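Local coordinates for ABC transporter substrate-binding protein (Staphylococcus aureus subsp. aureus NCTC 8325, PDB 3UN6) that is of unknown function but binds zinc and probably serves as the ligand-binding component of an ABC-type import system, at residues G113-N118 and W278-D283; V119-K124 and G205-H210; A239-Y244 and S316-A321. All coordinates share one frame; numbering follows the deposited sequence.

Interactions 1 and 2 lie on one long strand, 112-122: residues 113-118 pair with strand 279-280, and residues 119-124, directly after them, pair with strand 206-210. Their centres are about 19 Å apart, and they meet where Trp278 packs on His210. Interaction 3 joins helix 234-250 to helix 316-320; its centre is about 18 Å from that of interaction 1 and about 36 Å from that of interaction 2, across the centre of the chain. Along the sequence, interaction 2 closes before interaction 3 opens, whereas interactions 1 and 3 alternate. Strand 112-122 thus runs past the zinc site from one part of the molecule to the other, consistent with the two-lobed fold of ABC substrate-binding proteins.

Interaction 1 (G113-N118 and W278-D283); sequences GHHEGN and WTSYGD
His115 and Ser280 form an antiparallel hydrogen-bonded pair in which each backbone serves the other. His115 N donates a hydrogen bond to Ser280 O at 2.8 Å, and Ser280 N returns a bond to His115 O at 3.0 Å. Both N-H groups point almost straight at their acceptors, although His115 N sits above the Ser280 carbonyl plane, 38° out of it. The side chain of His115 adds a third strong bond. Its NE2 donates to Asp283 O at 2.8 Å, with that oxygen in the plane of the imidazole. ND1 is bonded to Asp217, so both ring nitrogens are engaged and the ring's rotation is fixed. Histidine suits this place because it can offer polar atoms on two sides of one flat group. Farther along, Gly117 N makes only a weak bond to Trp278 O. A glycine fits here: its phi is positive, and the direction a side chain would take is filled by Thr279 OG1, itself 3.4 Å from Gly117 CA. That hydroxyl is held by Ser275 and Thr45. Two residues on, the edge of the Tyr281 ring comes to Gly113 O, with Tyr281 CD1 at 3.4 Å, while its OH also reaches Thr45. His114 turns its ring away to stack on His46, a zinc ligand, and bonds Cys221 N through NE2. Strand 279-280, which follows helix 269-277, therefore borders the long strand 112-122 beside the zinc site, while Gly117 also bonds Glu193 just beyond strand 188-192.

Interaction 2 (V119-K124 and G205-H210); sequences VIMGQK and GKTLKH
The imidazole of His210 runs alongside the Val119 side chain, and its CD2 comes within 3.6 Å of Val119 CG1. The methyl approaches the ring obliquely, while the indole of Trp278 stacks on it, so the histidine is packed by an aliphatic branch and an aromatic plane. On the same face of the sheet, Met121, a selenomethionine, folds back toward the neighbouring strand. Bends at chi2 (-67°) and chi3 place Met121 SE 3.5 Å from Thr207 OG1 and let CE rest over the Lys206 backbone; a long flexible chain can follow this path. The Thr207 hydroxyl itself is bonded to Glu200. The reverse face carries Ile120, whose CD1 lies near Lys209 CB at 4.1 Å and which also packs on Leu153 and Leu156 of helix 148-159. Gly122, having no side chain, lets Leu208 CD1 lie 3.6 Å from Gly122 CA. Backbone bonds join Gly122 and Lys206 in both directions. Ile120 N donates to Lys209 O, while Ile120 O accepts from Leu208 N at 2.9 Å and, weakly, from Lys209 N. With two residues thus facing one, Leu208 and Lys209 opposite Ile120 form a classic beta bulge. Strand 206-210 pairs here with the far end of strand 112-122, which also pairs with strand 188-192, in one lobe of what is probably a type-2 substrate-binding-protein fold.

Interaction 3 (A239-Y244 and S316-A321); sequences AFVQDY and SLYKEA
Val241 packs against Leu317 and Tyr318 with both its methyls. Val241 CG2 touches Leu317 CD2 at 3.8 Å, the two side chains crossing at about a right angle, while Val241 CG1, anti to the backbone N (chi1 167°), lies against Leu317 O and Tyr318 CA, at 3.7 and 3.6 Å, and 4.1 Å from Tyr318 CB. A beta-branched residue suits the spot, since its two methyls can spread over two consecutive residues of the opposing helix. At the end of helix 316-320, Ala321 brings its CB to 3.7 Å from Gln242 CA; the small side chain lets the backbones come close, their CA atoms 4.9 Å apart. The Gln242 chain bends at chi2 (76°), which turns CD toward Ala321 and leaves Gln242 OE1 3.5 Å from Ala321 CA. Its amide NE2 continues to Ser322 O, so the glutamine is both a packing surface and a polar link to the residue following Ala321. Beyond this shell, Leu317 O, which also accepts from Ala321 N, takes a second bond from Gln238 of helix 234-250, and Lys245 NZ of the same helix bonds Tyr318 O and Ala321 O at the C-terminal end. The lysine's positive charge would probably suit the partial negative charge of such a helix end. Tyr318 OH bonds Leu284 N in the loop after strand 279-280. The result is helix-on-helix packing, far from the zinc site, by which the short C-terminal helix 316-320 is fastened to helix 234-250, with a small apolar core bordered by polar side-chain-to-backbone bonds.

Interaction 1 (G113-N118 and W278-D283)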
loop_
_atom_site.group_PDB
_atom_site.type_symbol
_atom_site.label_atom_id
_atom_site.label_comp_id
_atom_site.label_asym_id
_atom_site.label_seq_id
_atom_site.Cartn_x
_atom_site.Cartn_y
_atom_site.Cartn_z
ATOM N N GLY A 113 5.670 0.943 3.998
ATOM C CA GLY A 113 5.935 1.731 2.807
ATOM C C GLY A 113 5.542 3.202 3.039
ATOM O O GLY A 113 6.069 4.103 2.401
ATOM N N HIS A 114 4.658 3.446 4.003
ATOM C CA HIS A 114 4.088 4.768 4.197
ATOM C C HIS A 114 3.073 4.739 5.338
ATOM O O HIS A 114 2.791 3.683 5.915
ATOM C CB HIS A 114 3.233 5.034 2.971
ATOM C CG HIS A 114 2.110 4.060 2.883
ATOM N ND1 HIS A 114 0.822 4.376 3.258
ATOM C CD2 HIS A 114 2.122 2.723 2.660
ATOM C CE1 HIS A 114 0.070 3.292 3.172
ATOM N NE2 HIS A 114 0.839 2.274 2.823
ATOM N N HIS A 115 2.528 5.908 5.646
ATOM C CA HIS A 115 1.388 6.041 6.577
ATOM C C HIS A 115 0.286 6.729 5.772
ATOM O O HIS A 115 0.572 7.601 4.941
ATOM C CB HIS A 115 1.707 6.865 7.823
ATOM C CG HIS A 115 2.719 6.235 8.727
ATOM N ND1 HIS A 115 2.378 5.371 9.741
ATOM C CD2 HIS A 115 4.065 6.334 8.757
ATOM C CE1 HIS A 115 3.471 4.968 10.358
ATOM N NE2 HIS A 115 4.508 5.540 9.784
ATOM N N GLU A 116 -0.956 6.308 5.998
ATOM C CA GLU A 116 -2.137 6.884 5.359
ATOM C C GLU A 116 -2.150 6.755 3.837
ATOM O O GLU A 116 -1.782 5.692 3.301
ATOM C CB GLU A 116 -2.341 8.347 5.825
ATOM C CG GLU A 116 -2.441 8.464 7.338
ATOM C CD GLU A 116 -3.651 7.719 7.962
ATOM O OE1 GLU A 116 -3.797 7.794 9.206
ATOM O OE2 GLU A 116 -4.460 7.085 7.233
ATOM N N GLY A 117 -2.640 7.775 3.136
ATOM C CA GLY A 117 -2.678 7.737 1.669
ATOM C C GLY A 117 -3.768 6.884 1.016
ATOM O O GLY A 117 -3.703 6.603 -0.195
ATOM N N ASN A 118 -4.762 6.456 1.797
ATOM C CA ASN A 118 -5.911 5.666 1.277
ATOM C C ASN A 118 -7.178 6.511 1.198
ATOM O O ASN A 118 -7.383 7.431 2.003
ATOM C CB ASN A 118 -6.174 4.418 2.153
ATOM C CG ASN A 118 -5.257 3.245 1.796
ATOM O OD1 ASN A 118 -4.979 3.023 0.619
ATOM N ND2 ASN A 118 -4.816 2.471 2.804
ATOM N N TRP A 278 -1.894 13.793 1.221
ATOM C CA TRP A 278 -2.551 12.884 2.180
ATOM C C TRP A 278 -1.771 11.618 2.549
ATOM O O TRP A 278 -2.293 10.747 3.256
ATOM C CB TRP A 278 -3.973 12.536 1.690
ATOM C CG TRP A 278 -4.877 13.725 1.670
ATOM C CD1 TRP A 278 -5.010 14.657 0.657
ATOM C CD2 TRP A 278 -5.717 14.175 2.738
ATOM N NE1 TRP A 278 -5.897 15.626 1.031
ATOM C CE2 TRP A 278 -6.352 15.356 2.297
ATOM C CE3 TRP A 278 -6.019 13.678 4.012
ATOM C CZ2 TRP A 278 -7.274 16.036 3.074
ATOM C CZ3 TRP A 278 -6.934 14.355 4.785
ATOM C CH2 TRP A 278 -7.549 15.527 4.319
ATOM N N THR A 279 -0.523 11.523 2.093
ATOM C CA THR A 279 0.327 10.399 2.411
ATOM C C THR A 279 1.460 10.946 3.282
ATOM O O THR A 279 1.822 12.099 3.156
ATOM C CB THR A 279 0.886 9.734 1.136
ATOM O OG1 THR A 279 -0.183 9.496 0.208
ATOM C CG2 THR A 279 1.568 8.391 1.465
ATOM N N SER A 280 1.967 10.153 4.213
ATOM C CA SER A 280 3.126 10.585 5.004
ATOM C C SER A 280 4.107 9.427 5.050
ATOM O O SER A 280 3.765 8.291 4.694
ATOM C CB SER A 280 2.738 11.088 6.402
ATOM O OG SER A 280 2.456 10.019 7.277
ATOM N N TYR A 281 5.344 9.717 5.421
ATOM C CA TYR A 281 6.380 8.698 5.505
ATOM C C TYR A 281 7.085 8.805 6.877
ATOM O O TYR A 281 6.470 8.522 7.889
ATOM C CB TYR A 281 7.324 8.822 4.304
ATOM C CG TYR A 281 6.588 8.700 2.990
ATOM C CD1 TYR A 281 6.440 7.464 2.364
ATOM C CD2 TYR A 281 5.998 9.808 2.391
ATOM C CE1 TYR A 281 5.754 7.345 1.175
ATOM C CE2 TYR A 281 5.301 9.698 1.202
ATOM C CZ TYR A 281 5.180 8.466 0.594
ATOM O OH TYR A 281 4.467 8.318 -0.585
ATOM N N GLY A 282 8.356 9.181 6.920
ATOM C CA GLY A 282 9.060 9.315 8.209
ATOM C C GLY A 282 9.469 7.996 8.848
ATOM O O GLY A 282 10.199 7.191 8.248
ATOM N N ASP A 283 9.033 7.786 10.087
ATOM C CA ASP A 283 9.348 6.566 10.813
ATOM C C ASP A 283 8.515 5.452 10.219
ATOM O O ASP A 283 7.286 5.451 10.344
ATOM C CB ASP A 283 9.035 6.757 12.301
ATOM C CG ASP A 283 9.348 5.529 13.137
ATOM O OD1 ASP A 283 9.595 4.432 12.580
ATOM O OD2 ASP A 283 9.320 5.668 14.369
#

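Interaction 2 (V119-K124 and G205-H210)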
loop_
_atom_site.group_PDB
_atom_site.type_symbol
_atom_site.label_atom_id
_atom_site.label_comp_id
_atom_site.label_asym_id
_atom_site.label_seq_id
_atom_site.Cartn_x
_atom_site.Cartn_y
_atom_site.Cartn_z
ATOM N N VAL A 119 -8.019 6.209 0.214
ATOM C CA VAL A 119 -9.264 6.913 0.052
ATOM C C VAL A 119 -10.448 5.991 -0.204
ATOM O O VAL A 119 -10.285 4.833 -0.537
ATOM C CB VAL A 119 -9.188 7.900 -1.151
ATOM C CG1 VAL A 119 -8.174 8.977 -0.884
ATOM C CG2 VAL A 119 -8.860 7.157 -2.446
ATOM N N ILE A 120 -11.646 6.546 -0.023
ATOM C CA ILE A 120 -12.895 5.893 -0.365
ATOM C C ILE A 120 -13.578 6.872 -1.272
ATOM O O ILE A 120 -13.869 7.993 -0.864
ATOM C CB ILE A 120 -13.743 5.587 0.878
ATOM C CG1 ILE A 120 -13.004 4.556 1.758
ATOM C CG2 ILE A 120 -15.130 5.051 0.465
ATOM C CD1 ILE A 120 -13.414 4.574 3.217
HETATM N N MSE A 121 -13.791 6.466 -2.525
HETATM C CA MSE A 121 -14.415 7.295 -3.549
HETATM C C MSE A 121 -15.838 6.842 -3.811
HETATM O O MSE A 121 -16.157 5.680 -3.649
HETATM C CB MSE A 121 -13.656 7.157 -4.875
HETATM C CG MSE A 121 -12.181 7.453 -4.764
HETATM SE SE MSE A 121 -11.879 9.315 -4.347
HETATM C CE MSE A 121 -12.546 10.068 -6.033
ATOM N N GLY A 122 -16.687 7.784 -4.186
ATOM C CA GLY A 122 -18.066 7.497 -4.547
ATOM C C GLY A 122 -18.351 8.186 -5.863
ATOM O O GLY A 122 -17.532 8.979 -6.346
ATOM N N GLN A 123 -19.505 7.895 -6.447
ATOM C CA GLN A 123 -19.903 8.519 -7.697
ATOM C C GLN A 123 -20.086 10.002 -7.474
ATOM O O GLN A 123 -20.318 10.446 -6.345
ATOM C CB GLN A 123 -21.233 7.939 -8.198
ATOM C CG GLN A 123 -21.131 6.506 -8.637
ATOM C CD GLN A 123 -22.484 5.896 -8.965
ATOM O OE1 GLN A 123 -23.506 6.572 -8.889
ATOM N NE2 GLN A 123 -22.493 4.604 -9.331
ATOM N N LYS A 124 -20.010 10.747 -8.570
ATOM C CA LYS A 124 -20.197 12.178 -8.580
ATOM C C LYS A 124 -21.474 12.596 -7.851
ATOM O O LYS A 124 -22.539 12.018 -8.080
ATOM C CB LYS A 124 -20.286 12.612 -10.042
ATOM C CG LYS A 124 -20.606 14.054 -10.298
ATOM C CD LYS A 124 -20.812 14.255 -11.795
ATOM C CE LYS A 124 -21.034 15.703 -12.157
ATOM N NZ LYS A 124 -21.129 15.862 -13.637
ATOM N N GLY A 205 -15.834 11.293 -10.127
ATOM C CA GLY A 205 -15.607 10.598 -8.870
ATOM C C GLY A 205 -15.558 11.642 -7.761
ATOM O O GLY A 205 -15.084 12.751 -7.975
ATOM N N LYS A 206 -16.061 11.297 -6.583
ATOM C CA LYS A 206 -16.069 12.206 -5.438
ATOM C C LYS A 206 -15.397 11.537 -4.255
ATOM O O LYS A 206 -15.639 10.352 -3.991
ATOM C CB LYS A 206 -17.514 12.586 -5.074
ATOM C CG LYS A 206 -17.648 13.436 -3.797
ATOM C CD LYS A 206 -19.081 13.930 -3.592
ATOM C CE LYS A 206 -19.216 14.810 -2.339
ATOM N NZ LYS A 206 -20.561 15.470 -2.260
ATOM N N THR A 207 -14.543 12.280 -3.552
ATOM C CA THR A 207 -13.863 11.757 -2.368
ATOM C C THR A 207 -14.823 11.778 -1.199
ATOM O O THR A 207 -15.233 12.847 -0.745
ATOM C CB THR A 207 -12.621 12.568 -2.002
ATOM O OG1 THR A 207 -11.727 12.596 -3.123
ATOM C CG2 THR A 207 -11.901 11.935 -0.786
ATOM N N LEU A 208 -15.206 10.602 -0.726
ATOM C CA LEU A 208 -16.140 10.514 0.393
ATOM C C LEU A 208 -15.435 10.518 1.734
ATOM O O LEU A 208 -15.927 11.118 2.678
ATOM C CB LEU A 208 -16.999 9.265 0.281
ATOM C CG LEU A 208 -17.928 9.227 -0.929
ATOM C CD1 LEU A 208 -18.611 7.886 -0.986
ATOM C CD2 LEU A 208 -18.926 10.356 -0.824
ATOM N N LYS A 209 -14.266 9.884 1.812
ATOM C CA LYS A 209 -13.583 9.760 3.086
ATOM C C LYS A 209 -12.102 9.434 2.888
ATOM O O LYS A 209 -11.729 8.775 1.916
ATOM C CB LYS A 209 -14.257 8.587 3.826
ATOM C CG LYS A 209 -14.446 8.740 5.289
ATOM C CD LYS A 209 -15.494 9.766 5.579
ATOM C CE LYS A 209 -15.775 9.877 7.055
ATOM N NZ LYS A 209 -16.697 11.026 7.334
ATOM N N HIS A 210 -11.250 9.945 3.769
ATOM C CA HIS A 210 -9.866 9.528 3.783
ATOM C C HIS A 210 -9.761 8.374 4.792
ATOM O O HIS A 210 -10.541 8.293 5.731
ATOM C CB HIS A 210 -8.919 10.693 4.102
ATOM C CG HIS A 210 -8.644 11.561 2.916
ATOM N ND1 HIS A 210 -9.276 12.764 2.703
ATOM C CD2 HIS A 210 -7.847 11.359 1.839
ATOM C CE1 HIS A 210 -8.862 13.282 1.562
ATOM N NE2 HIS A 210 -7.995 12.448 1.017
#

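Interaction 3 (A239-Y244 and S316-A321)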
loop_
_atom_site.group_PDB
_atom_site.type_symbol
_atom_site.label_atom_id
_atom_site.label_comp_id
_atom_site.label_asym_id
_atom_site.label_seq_id
_atom_site.Cartn_x
_atom_site.Cartn_y
_atom_site.Cartn_z
ATOM N N ALA A 239 22.190 -2.717 4.025
ATOM C CA ALA A 239 22.509 -1.471 3.300
ATOM C C ALA A 239 21.240 -0.941 2.621
ATOM O O ALA A 239 20.906 0.236 2.721
ATOM C CB ALA A 239 23.621 -1.704 2.269
ATOM N N PHE A 240 20.499 -1.835 1.990
ATOM C CA PHE A 240 19.251 -1.439 1.329
ATOM C C PHE A 240 18.195 -0.837 2.304
ATOM O O PHE A 240 17.661 0.249 2.068
ATOM C CB PHE A 240 18.705 -2.620 0.514
ATOM C CG PHE A 240 17.344 -2.393 -0.010
ATOM C CD1 PHE A 240 17.081 -1.289 -0.809
ATOM C CD2 PHE A 240 16.320 -3.265 0.292
ATOM C CE1 PHE A 240 15.825 -1.042 -1.293
ATOM C CE2 PHE A 240 15.052 -3.037 -0.196
ATOM C CZ PHE A 240 14.809 -1.902 -1.002
ATOM N N VAL A 241 17.941 -1.519 3.415
ATOM C CA VAL A 241 16.972 -1.031 4.406
ATOM C C VAL A 241 17.432 0.295 5.016
ATOM O O VAL A 241 16.620 1.152 5.359
ATOM C CB VAL A 241 16.758 -2.063 5.524
ATOM C CG1 VAL A 241 16.003 -1.444 6.703
ATOM C CG2 VAL A 241 16.032 -3.264 4.969
ATOM N N GLN A 242 18.739 0.440 5.146
ATOM C CA GLN A 242 19.344 1.675 5.655
ATOM C C GLN A 242 19.089 2.861 4.697
ATOM O O GLN A 242 18.761 3.948 5.136
ATOM C CB GLN A 242 20.839 1.476 5.836
ATOM C CG GLN A 242 21.608 2.768 6.170
ATOM C CD GLN A 242 21.439 3.215 7.597
ATOM O OE1 GLN A 242 22.090 2.678 8.515
ATOM N NE2 GLN A 242 20.606 4.244 7.803
ATOM N N ASP A 243 19.259 2.641 3.392
ATOM C CA ASP A 243 18.991 3.672 2.416
ATOM C C ASP A 243 17.501 3.963 2.415
ATOM O O ASP A 243 17.086 5.104 2.323
ATOM C CB ASP A 243 19.480 3.245 1.038
ATOM C CG ASP A 243 20.980 3.121 0.988
ATOM O OD1 ASP A 243 21.636 3.749 1.861
ATOM O OD2 ASP A 243 21.492 2.417 0.096
ATOM N N TYR A 244 16.713 2.910 2.538
ATOM C CA TYR A 244 15.266 3.017 2.616
ATOM C C TYR A 244 14.845 3.851 3.837
ATOM O O TYR A 244 13.944 4.679 3.740
ATOM C CB TYR A 244 14.668 1.598 2.659
ATOM C CG TYR A 244 13.154 1.520 2.587
ATOM C CD1 TYR A 244 12.513 1.381 1.372
ATOM C CD2 TYR A 244 12.378 1.557 3.745
ATOM C CE1 TYR A 244 11.137 1.310 1.293
ATOM C CE2 TYR A 244 11.005 1.468 3.680
ATOM C CZ TYR A 244 10.389 1.356 2.441
ATOM O OH TYR A 244 9.017 1.272 2.360
ATOM N N SER A 316 14.493 -6.094 12.926
ATOM C CA SER A 316 15.900 -5.766 13.272
ATOM C C SER A 316 16.631 -4.868 12.260
ATOM O O SER A 316 17.384 -3.969 12.644
ATOM C CB SER A 316 16.725 -7.043 13.522
ATOM O OG SER A 316 16.754 -7.874 12.361
ATOM N N LEU A 317 16.430 -5.115 10.971
ATOM C CA LEU A 317 17.126 -4.343 9.926
ATOM C C LEU A 317 16.802 -2.860 9.986
ATOM O O LEU A 317 17.704 -2.025 9.895
ATOM C CB LEU A 317 16.852 -4.907 8.512
ATOM C CG LEU A 317 17.726 -6.090 8.003
ATOM C CD1 LEU A 317 17.577 -7.336 8.848
ATOM C CD2 LEU A 317 17.417 -6.411 6.533
ATOM N N TYR A 318 15.530 -2.530 10.171
ATOM C CA TYR A 318 15.124 -1.141 10.225
ATOM C C TYR A 318 15.540 -0.496 11.542
ATOM O O TYR A 318 15.955 0.655 11.557
ATOM C CB TYR A 318 13.611 -1.005 10.000
ATOM C CG TYR A 318 13.168 0.421 9.841
ATOM C CD1 TYR A 318 13.167 1.030 8.583
ATOM C CD2 TYR A 318 12.776 1.168 10.932
ATOM C CE1 TYR A 318 12.780 2.327 8.427
ATOM C CE2 TYR A 318 12.375 2.495 10.780
ATOM C CZ TYR A 318 12.381 3.064 9.531
ATOM O OH TYR A 318 12.009 4.381 9.353
ATOM N N LYS A 319 15.436 -1.237 12.642
ATOM C CA LYS A 319 15.828 -0.707 13.945
ATOM C C LYS A 319 17.328 -0.432 14.002
ATOM O O LYS A 319 17.744 0.610 14.486
ATOM C CB LYS A 319 15.434 -1.679 15.064
ATOM C CG LYS A 319 16.081 -1.356 16.392
ATOM C CD LYS A 319 15.737 -2.379 17.429
ATOM C CE LYS A 319 16.428 -2.068 18.752
ATOM N NZ LYS A 319 16.035 -3.037 19.821
ATOM N N GLU A 320 18.139 -1.354 13.496
ATOM C CA GLU A 320 19.599 -1.182 13.521
ATOM C C GLU A 320 20.085 -0.118 12.544
ATOM O O GLU A 320 21.135 0.466 12.758
ATOM C CB GLU A 320 20.318 -2.485 13.204
ATOM C CG GLU A 320 20.076 -3.593 14.201
ATOM C CD GLU A 320 20.756 -4.886 13.779
ATOM O OE1 GLU A 320 21.720 -4.821 12.971
ATOM O OE2 GLU A 320 20.326 -5.959 14.257
ATOM N N ALA A 321 19.336 0.110 11.471
ATOM C CA ALA A 321 19.717 1.118 10.484
ATOM C C ALA A 321 19.688 2.479 11.162
ATOM O O ALA A 321 18.778 2.769 11.951
ATOM C CB ALA A 321 18.772 1.103 9.285
#